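Local coordinates for peptide methionine sulfoxide reductase msrA/msrB (Neisseria meningitidis, PDB 3BQG), which reduces methionine sulfoxide in peptides and proteins back to methionine, as the MsrA domain of the multidomain protein PilB, at residues N2-Y7 with Y61-L66; F20-G25 with I156-A161; A29-A34 with E55-T60. The protein carries 1 engineered substitution. All coordinates share one frame; numbering follows the deposited sequence.

Interaction 1. Residues N2-Y7 with Y61-L66; sequences NTRTIY and YDADKL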
loop_
_atom_site.group_PDB
_atom_site.type_symbol
_atom_site.label_atom_id
_atom_site.label_comp_id
_atom_site.label_asym_id
_atom_site.label_seq_id
_atom_site.Cartn_x
_atom_site.Cartn_y
_atom_site.Cartn_z
ATOM N N ASN A 2 -5.671 15.065 14.528
ATOM C CA ASN A 2 -6.652 14.073 14.123
ATOM C C ASN A 2 -6.068 13.211 13.013
ATOM O O ASN A 2 -5.990 13.629 11.861
ATOM C CB ASN A 2 -7.930 14.762 13.639
ATOM C CG ASN A 2 -8.491 15.731 14.663
ATOM O OD1 ASN A 2 -8.778 15.354 15.799
ATOM N ND2 ASN A 2 -8.639 16.995 14.268
ATOM N N THR A 3 -5.650 12.003 13.370
ATOM C CA THR A 3 -5.069 11.095 12.395
ATOM C C THR A 3 -6.039 9.991 11.994
ATOM O O THR A 3 -6.984 9.675 12.720
ATOM C CB THR A 3 -3.784 10.433 12.939
ATOM O OG1 THR A 3 -4.110 9.573 14.038
ATOM C CG2 THR A 3 -2.798 11.491 13.405
ATOM N N ARG A 4 -5.793 9.425 10.819
ATOM C CA ARG A 4 -6.588 8.329 10.281
ATOM C C ARG A 4 -5.597 7.350 9.670
ATOM O O ARG A 4 -4.475 7.732 9.327
ATOM C CB ARG A 4 -7.540 8.826 9.197
ATOM C CG ARG A 4 -8.782 9.510 9.705
ATOM C CD ARG A 4 -9.260 10.481 8.654
ATOM N NE ARG A 4 -10.627 10.937 8.868
ATOM C CZ ARG A 4 -11.192 11.926 8.183
ATOM N NH1 ARG A 4 -12.446 12.274 8.434
ATOM N NH2 ARG A 4 -10.498 12.577 7.256
ATOM N N THR A 5 -6.015 6.099 9.522
ATOM C CA THR A 5 -5.148 5.076 8.962
ATOM C C THR A 5 -5.811 4.307 7.829
ATOM O O THR A 5 -7.022 4.095 7.834
ATOM C CB THR A 5 -4.718 4.069 10.048
ATOM O OG1 THR A 5 -3.952 4.753 11.048
ATOM C CG2 THR A 5 -3.869 2.947 9.446
ATOM N N ILE A 6 -5.005 3.907 6.851
ATOM C CA ILE A 6 -5.484 3.132 5.716
ATOM C C ILE A 6 -4.365 2.151 5.362
ATOM O O ILE A 6 -3.181 2.458 5.531
ATOM C CB ILE A 6 -5.855 4.052 4.504
ATOM C CG1 ILE A 6 -6.578 3.239 3.429
ATOM C CG2 ILE A 6 -4.611 4.696 3.917
ATOM C CD1 ILE A 6 -7.878 2.626 3.893
ATOM N N TYR A 7 -4.742 0.964 4.898
ATOM C CA TYR A 7 -3.776 -0.084 4.559
ATOM C C TYR A 7 -3.662 -0.251 3.048
ATOM O O TYR A 7 -4.645 -0.555 2.374
ATOM C CB TYR A 7 -4.212 -1.391 5.226
ATOM C CG TYR A 7 -4.222 -1.307 6.744
ATOM C CD1 TYR A 7 -3.182 -1.852 7.503
ATOM C CD2 TYR A 7 -5.266 -0.672 7.421
ATOM C CE1 TYR A 7 -3.185 -1.771 8.898
ATOM C CE2 TYR A 7 -5.282 -0.580 8.810
ATOM C CZ TYR A 7 -4.237 -1.133 9.545
ATOM O OH TYR A 7 -4.253 -1.045 10.920
ATOM N N TYR A 61 -2.098 9.164 8.431
ATOM C CA TYR A 61 -1.995 10.525 7.927
ATOM C C TYR A 61 -2.751 11.544 8.764
ATOM O O TYR A 61 -3.622 11.198 9.563
ATOM C CB TYR A 61 -2.482 10.572 6.469
ATOM C CG TYR A 61 -3.894 10.059 6.263
ATOM C CD1 TYR A 61 -4.974 10.942 6.142
ATOM C CD2 TYR A 61 -4.153 8.690 6.197
ATOM C CE1 TYR A 61 -6.277 10.470 5.959
ATOM C CE2 TYR A 61 -5.448 8.208 6.015
ATOM C CZ TYR A 61 -6.507 9.102 5.896
ATOM O OH TYR A 61 -7.787 8.616 5.715
ATOM N N ASP A 62 -2.389 12.809 8.580
ATOM C CA ASP A 62 -3.018 13.915 9.291
ATOM C C ASP A 62 -4.341 14.195 8.592
ATOM O O ASP A 62 -4.366 14.737 7.487
ATOM C CB ASP A 62 -2.123 15.157 9.225
ATOM C CG ASP A 62 -2.642 16.299 10.081
ATOM O OD1 ASP A 62 -3.872 16.534 10.079
ATOM O OD2 ASP A 62 -1.814 16.967 10.743
ATOM N N ALA A 63 -5.438 13.818 9.242
ATOM C CA ALA A 63 -6.771 14.005 8.683
ATOM C C ALA A 63 -7.075 15.455 8.316
ATOM O O ALA A 63 -7.965 15.721 7.506
ATOM C CB ALA A 63 -7.820 13.480 9.662
ATOM N N ASP A 64 -6.341 16.391 8.909
ATOM C CA ASP A 64 -6.559 17.804 8.611
ATOM C C ASP A 64 -5.748 18.295 7.412
ATOM O O ASP A 64 -5.955 19.405 6.931
ATOM C CB ASP A 64 -6.253 18.666 9.841
ATOM C CG ASP A 64 -7.296 18.512 10.928
ATOM O OD1 ASP A 64 -8.498 18.517 10.590
ATOM O OD2 ASP A 64 -6.925 18.395 12.114
ATOM N N LYS A 65 -4.828 17.469 6.928
ATOM C CA LYS A 65 -4.020 17.840 5.772
ATOM C C LYS A 65 -4.417 17.032 4.546
ATOM O O LYS A 65 -4.563 17.574 3.453
ATOM C CB LYS A 65 -2.531 17.595 6.032
ATOM C CG LYS A 65 -1.841 18.581 6.950
ATOM C CD LYS A 65 -0.332 18.446 6.781
ATOM C CE LYS A 65 0.435 19.327 7.747
ATOM N NZ LYS A 65 0.242 18.871 9.148
ATOM N N LEU A 66 -4.586 15.727 4.738
ATOM C CA LEU A 66 -4.928 14.830 3.641
ATOM C C LEU A 66 -6.224 14.065 3.860
ATOM O O LEU A 66 -6.525 13.638 4.975
ATOM C CB LEU A 66 -3.793 13.822 3.429
ATOM C CG LEU A 66 -2.396 14.369 3.133
ATOM C CD1 LEU A 66 -1.373 13.245 3.236
ATOM C CD2 LEU A 66 -2.375 15.002 1.747
HETATM O O HOH W 1 -8.315 6.108 6.398
#
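Y61 lays one face of its ring against R4, with R4 CA over that face and R4 CB 3.5 Å from Y61 CZ. The tyrosine CG is set between its own backbone N and carbonyl carbon (chi1 57°). R4 runs extended from CG to NE past the phenol and on to A63, where its CD comes within 3.5 Å of A63 CB. The guanidinium and ring planes are inclined by 51°, and it is the aliphatic part of R4 that does the touching, so this is methylene packing and not a cation-pi stack.

Beneath these side chains R4 and Y61 form an antiparallel hydrogen-bonded pair: Y61 N donates to R4 O at 2.9 Å and R4 N to Y61 O at 3.1 Å. T3 and D62 follow as a non-hydrogen-bonded pair, with T3 CA making a C-H...O contact to Y61 O. Beyond them the chain turns away in an Asx turn, D64 N donating to D62 OD1 over 2.7 Å. That turn brings D64 beside N2, whose ND2 meets the syn side of D64 OD2 at 3.1 Å, the amide and carboxylate planes standing 78° apart. At the inner end I6 CG2 approaches Y61 CE2 obliquely, and I71 of helix 68-78 packs against both residues.

The chemistry changes along the contact. N2 and D64 are both exposed, and their bond joins the residue before the strand to the turn after Y61. The Y61 ring is buried and packs on the aliphatic part of R4, while its polar end is served through solvent: Y61 OH donates to a water 2.7 Å away, which donates to T5 O.

Interaction 2. Residues F20-G25 with I156-A161; sequences FQRIDG and IDIRKA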
loop_
_atom_site.group_PDB
_atom_site.type_symbol
_atom_site.label_atom_id
_atom_site.label_comp_id
_atom_site.label_asym_id
_atom_site.label_seq_id
_atom_site.Cartn_x
_atom_site.Cartn_y
_atom_site.Cartn_z
ATOM N N PHE A 20 5.511 6.812 0.604
ATOM C CA PHE A 20 4.565 7.522 1.462
ATOM C C PHE A 20 5.195 8.364 2.574
ATOM O O PHE A 20 4.604 9.347 3.017
ATOM C CB PHE A 20 3.532 6.542 2.040
ATOM C CG PHE A 20 2.329 6.365 1.156
ATOM C CD1 PHE A 20 1.269 7.265 1.216
ATOM C CD2 PHE A 20 2.296 5.357 0.200
ATOM C CE1 PHE A 20 0.195 7.174 0.326
ATOM C CE2 PHE A 20 1.230 5.254 -0.700
ATOM C CZ PHE A 20 0.172 6.166 -0.635
ATOM N N GLN A 21 6.396 7.999 3.011
ATOM C CA GLN A 21 7.081 8.755 4.057
ATOM C C GLN A 21 7.477 10.155 3.589
ATOM O O GLN A 21 7.551 11.083 4.395
ATOM C CB GLN A 21 8.329 8.001 4.531
ATOM C CG GLN A 21 8.037 6.848 5.478
ATOM C CD GLN A 21 7.696 7.318 6.885
ATOM O OE1 GLN A 21 6.930 8.263 7.070
ATOM N NE2 GLN A 21 8.259 6.651 7.883
ATOM N N ARG A 22 7.728 10.311 2.291
ATOM C CA ARG A 22 8.120 11.609 1.738
ATOM C C ARG A 22 6.972 12.602 1.598
ATOM O O ARG A 22 7.199 13.779 1.324
ATOM C CB ARG A 22 8.776 11.434 0.361
ATOM C CG ARG A 22 10.176 10.847 0.390
ATOM C CD ARG A 22 10.793 10.781 -1.008
ATOM N NE ARG A 22 10.890 12.095 -1.642
ATOM C CZ ARG A 22 11.995 12.570 -2.208
ATOM N NH1 ARG A 22 11.995 13.775 -2.764
ATOM N NH2 ARG A 22 13.105 11.844 -2.213
ATOM N N ILE A 23 5.742 12.141 1.789
ATOM C CA ILE A 23 4.578 13.007 1.635
ATOM C C ILE A 23 4.173 13.770 2.896
ATOM O O ILE A 23 3.956 13.178 3.953
ATOM C CB ILE A 23 3.369 12.186 1.128
ATOM C CG1 ILE A 23 3.739 11.496 -0.190
ATOM C CG2 ILE A 23 2.161 13.092 0.927
ATOM C CD1 ILE A 23 2.687 10.536 -0.700
ATOM N N ASP A 24 4.075 15.093 2.771
ATOM C CA ASP A 24 3.675 15.954 3.887
ATOM C C ASP A 24 2.222 15.633 4.245
ATOM O O ASP A 24 1.327 15.738 3.406
ATOM C CB ASP A 24 3.814 17.431 3.483
ATOM C CG ASP A 24 3.386 18.389 4.583
ATOM O OD1 ASP A 24 3.845 18.234 5.733
ATOM O OD2 ASP A 24 2.592 19.310 4.290
ATOM N N GLY A 25 1.996 15.233 5.491
ATOM C CA GLY A 25 0.653 14.876 5.918
ATOM C C GLY A 25 0.656 13.435 6.395
ATOM O O GLY A 25 -0.226 13.000 7.136
ATOM N N ILE A 156 9.481 1.521 -7.418
ATOM C CA ILE A 156 8.838 2.828 -7.480
ATOM C C ILE A 156 9.838 3.982 -7.429
ATOM O O ILE A 156 10.795 3.948 -6.664
ATOM C CB ILE A 156 7.846 3.005 -6.309
ATOM C CG1 ILE A 156 6.792 1.893 -6.341
ATOM C CG2 ILE A 156 7.180 4.378 -6.388
ATOM C CD1 ILE A 156 5.858 1.898 -5.151
ATOM N N ASP A 157 9.610 4.996 -8.259
ATOM C CA ASP A 157 10.462 6.179 -8.286
ATOM C C ASP A 157 9.944 7.052 -7.151
ATOM O O ASP A 157 9.077 7.904 -7.354
ATOM C CB ASP A 157 10.319 6.918 -9.620
ATOM C CG ASP A 157 11.241 8.129 -9.721
ATOM O OD1 ASP A 157 11.828 8.535 -8.694
ATOM O OD2 ASP A 157 11.369 8.681 -10.834
ATOM N N ILE A 158 10.474 6.822 -5.956
ATOM C CA ILE A 158 10.053 7.555 -4.774
ATOM C C ILE A 158 10.000 9.071 -4.966
ATOM O O ILE A 158 9.269 9.766 -4.258
ATOM C CB ILE A 158 10.964 7.192 -3.577
ATOM C CG1 ILE A 158 10.946 5.675 -3.372
ATOM C CG2 ILE A 158 10.475 7.869 -2.311
ATOM C CD1 ILE A 158 9.556 5.095 -3.263
ATOM N N ARG A 159 10.765 9.580 -5.928
ATOM C CA ARG A 159 10.800 11.016 -6.202
ATOM C C ARG A 159 9.405 11.542 -6.535
ATOM O O ARG A 159 9.037 12.654 -6.154
ATOM C CB ARG A 159 11.711 11.312 -7.394
ATOM C CG ARG A 159 13.108 10.723 -7.329
ATOM C CD ARG A 159 13.810 10.958 -8.668
ATOM N NE ARG A 159 15.209 10.525 -8.762
ATOM C CZ ARG A 159 15.969 10.096 -7.755
ATOM N NH1 ARG A 159 17.230 9.744 -7.990
ATOM N NH2 ARG A 159 15.488 10.000 -6.522
ATOM N N LYS A 160 8.642 10.733 -7.266
ATOM C CA LYS A 160 7.294 11.094 -7.689
ATOM C C LYS A 160 6.360 11.512 -6.558
ATOM O O LYS A 160 5.284 12.053 -6.807
ATOM C CB LYS A 160 6.670 9.935 -8.463
ATOM C CG LYS A 160 7.419 9.589 -9.739
ATOM C CD LYS A 160 6.647 8.582 -10.578
ATOM C CE LYS A 160 7.367 8.289 -11.892
ATOM N NZ LYS A 160 6.610 7.341 -12.760
ATOM N N ALA A 161 6.762 11.266 -5.318
ATOM C CA ALA A 161 5.930 11.645 -4.181
ATOM C C ALA A 161 5.912 13.163 -4.022
ATOM O O ALA A 161 4.982 13.724 -3.439
ATOM C CB ALA A 161 6.452 10.991 -2.903
#
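The turn that leads from helix 14-21 toward strand 26-34 meets a short 3-10 segment, 158-161, in the C-terminal tail, through R22 and I23 on one side and I158 and A161 on the other. A161 points its CB toward the turn and sets it beside two side chains at once: I23 CG1 at 3.9 Å and R22 CB at 4.0 Å. R22 crosses I158 obliquely, and its CD presses on I158 CG2 at 3.2 Å, a tight approach for two carbons.

Beyond CD the arginine bends, chi3 of 59° placing NE out of line with the preceding methylenes. The guanidinium ends with one face turned to R159 CA, which lies 4.4 Å from R22 CZ. Its charge is answered just past the segment, where NH1 forms a salt bridge with D162. R22 NH2 and R159 NH2 come to 5.3 Å, and the nearby carboxylate probably offsets some of the repulsion between these like charges.

The tail holds its shape through its own backbone. K160 N donates to D157 O at 2.9 Å and A161 N to I158 O at 3.1 Å, the three-residue spacing of a 3-10 turn, and K160 O receives R77 NH1 from helix 68-78. Y74 of that helix touches I23, and Y19 of helix 14-21 reaches A161.

The join is therefore made by apolar contacts of A161 and I158, with the R22 charge paired to D162 just after the segment. Such an arrangement is consistent with the MsrA fold, an alpha/beta core over whose helices a long C-terminal tail with little regular structure is laid; here that tail packs on R22 and I23, in the turn that follows helix 14-21, with A18 and Y19 of the helix behind I158.

Interaction 3. Residues A29-A34 with E55-T60; sequences AVSGYA and ETVKVT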
loop_
_atom_site.group_PDB
_atom_site.type_symbol
_atom_site.label_atom_id
_atom_site.label_comp_id
_atom_site.label_asym_id
_atom_site.label_seq_id
_atom_site.Cartn_x
_atom_site.Cartn_y
_atom_site.Cartn_z
ATOM N N ALA A 29 4.377 5.351 8.365
ATOM C CA ALA A 29 4.162 4.343 7.331
ATOM C C ALA A 29 4.890 3.094 7.801
ATOM O O ALA A 29 6.123 3.064 7.853
ATOM C CB ALA A 29 4.714 4.818 5.987
ATOM N N VAL A 30 4.115 2.073 8.156
ATOM C CA VAL A 30 4.649 0.813 8.661
ATOM C C VAL A 30 4.415 -0.350 7.698
ATOM O O VAL A 30 3.283 -0.627 7.315
ATOM C CB VAL A 30 4.000 0.464 10.022
ATOM C CG1 VAL A 30 4.494 -0.887 10.518
ATOM C CG2 VAL A 30 4.320 1.554 11.039
ATOM N N SER A 31 5.491 -1.025 7.310
ATOM C CA SER A 31 5.381 -2.164 6.406
ATOM C C SER A 31 4.969 -3.403 7.192
ATOM O O SER A 31 5.398 -3.606 8.331
ATOM C CB SER A 31 6.712 -2.419 5.689
ATOM O OG SER A 31 6.976 -1.413 4.727
ATOM N N GLY A 32 4.133 -4.232 6.576
ATOM C CA GLY A 32 3.667 -5.437 7.240
ATOM C C GLY A 32 3.006 -6.426 6.297
ATOM O O GLY A 32 3.052 -6.264 5.078
ATOM N N TYR A 33 2.370 -7.440 6.875
ATOM C CA TYR A 33 1.707 -8.506 6.125
ATOM C C TYR A 33 0.220 -8.473 6.452
ATOM O O TYR A 33 -0.165 -8.600 7.617
ATOM C CB TYR A 33 2.317 -9.839 6.546
ATOM C CG TYR A 33 3.829 -9.781 6.608
ATOM C CD1 TYR A 33 4.582 -9.655 5.442
ATOM C CD2 TYR A 33 4.508 -9.816 7.833
ATOM C CE1 TYR A 33 5.965 -9.566 5.485
ATOM C CE2 TYR A 33 5.899 -9.724 7.887
ATOM C CZ TYR A 33 6.618 -9.600 6.707
ATOM O OH TYR A 33 7.992 -9.525 6.729
ATOM N N ALA A 34 -0.616 -8.328 5.427
ATOM C CA ALA A 34 -2.054 -8.224 5.645
ATOM C C ALA A 34 -2.924 -9.250 4.947
ATOM O O ALA A 34 -2.563 -9.794 3.902
ATOM C CB ALA A 34 -2.519 -6.829 5.246
ATOM N N GLU A 55 2.006 -7.970 0.968
ATOM C CA GLU A 55 2.929 -7.007 1.549
ATOM C C GLU A 55 2.127 -5.713 1.523
ATOM O O GLU A 55 1.658 -5.268 0.473
ATOM C CB GLU A 55 4.223 -6.930 0.737
ATOM C CG GLU A 55 5.196 -8.037 1.156
ATOM C CD GLU A 55 6.531 -7.980 0.449
ATOM O OE1 GLU A 55 7.001 -6.866 0.138
ATOM O OE2 GLU A 55 7.123 -9.059 0.221
ATOM N N THR A 56 1.951 -5.135 2.701
ATOM C CA THR A 56 1.124 -3.949 2.864
ATOM C C THR A 56 1.809 -2.868 3.685
ATOM O O THR A 56 2.685 -3.152 4.502
ATOM C CB THR A 56 -0.203 -4.359 3.569
ATOM O OG1 THR A 56 -0.845 -5.393 2.806
ATOM C CG2 THR A 56 -1.142 -3.173 3.718
ATOM N N VAL A 57 1.408 -1.625 3.455
ATOM C CA VAL A 57 1.958 -0.503 4.195
ATOM C C VAL A 57 0.805 0.169 4.928
ATOM O O VAL A 57 -0.150 0.631 4.302
ATOM C CB VAL A 57 2.630 0.531 3.263
ATOM C CG1 VAL A 57 3.099 1.728 4.070
ATOM C CG2 VAL A 57 3.815 -0.103 2.542
ATOM N N LYS A 58 0.884 0.189 6.258
ATOM C CA LYS A 58 -0.138 0.825 7.081
ATOM C C LYS A 58 0.218 2.310 7.101
ATOM O O LYS A 58 1.225 2.703 7.688
ATOM C CB LYS A 58 -0.104 0.250 8.504
ATOM C CG LYS A 58 -1.064 0.914 9.491
ATOM C CD LYS A 58 -1.011 0.242 10.866
ATOM C CE LYS A 58 0.295 0.518 11.605
ATOM N NZ LYS A 58 0.377 1.910 12.170
ATOM N N VAL A 59 -0.607 3.128 6.456
ATOM C CA VAL A 59 -0.356 4.560 6.374
ATOM C C VAL A 59 -1.207 5.376 7.336
ATOM O O VAL A 59 -2.431 5.301 7.310
ATOM C CB VAL A 59 -0.617 5.087 4.941
ATOM C CG1 VAL A 59 -0.329 6.588 4.868
ATOM C CG2 VAL A 59 0.249 4.322 3.944
ATOM N N THR A 60 -0.542 6.155 8.184
ATOM C CA THR A 60 -1.218 7.020 9.142
ATOM C C THR A 60 -1.007 8.441 8.642
ATOM O O THR A 60 0.127 8.873 8.441
ATOM C CB THR A 60 -0.620 6.879 10.558
ATOM O OG1 THR A 60 -0.789 5.529 11.014
ATOM C CG2 THR A 60 -1.311 7.831 11.533
#
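Strands 29-34 and 55-60 run antiparallel, their axes 4.4 Å apart at the closest and inclined at 153°, with V30-K58 and G32-T56 as the hydrogen-bonded pairs. K58 N donates to V30 O at 2.7 Å and T56 N to G32 O at 2.9 Å, each answered by a return bond. In the non-hydrogen-bonded S31-V57 pair between them, V57 CA meets V30 O and S31 CA meets T56 O in C-H...O contacts.

On one face V30 and K58 lie side by side, pointing the same way. The lysine chain bends at chi3 (70°), which brings CE back over V30, 4.0 Å from its CB. Farther along this face A34 CB packs on T56 OG1 at 3.3 Å, and that hydroxyl is bonded to A54 O. On the other face V57 CG1 rests 4.0 Å from A29 CB, and V57 CG2 lies 4.1 Å from S31 OG.

Helix 14-21 covers the A29, S31 and V57 face, with Q21, E17 and L16 respectively. Strand 3-10 lies beyond 55-60, strand 135-137 beyond 29-34, and F135 crosses over to touch A34, T56 and K58.

Strand 54-62 ties the set together: its last residues, 61-62, serve interaction 1 and 55-60 interaction 3, with centres about 14 Å apart. Between them I6 O accepts from V59 N at 2.8 Å, probably a hydrogen bond; 3-10, 54-62 and 26-34 are consecutive strands of one mixed sheet. Interaction 2 lies on the face covered by helix 14-21. It reaches interaction 1 where D62 N meets G25 O at 2.6 Å, and interaction 3 where F20 CG packs on V59 CG2 at 4.0 Å. Interaction 3 also bears on the reactive centre: E55 OE1 accepts from the backbone N of F13, the residue after C12, which is a sulfenic acid here.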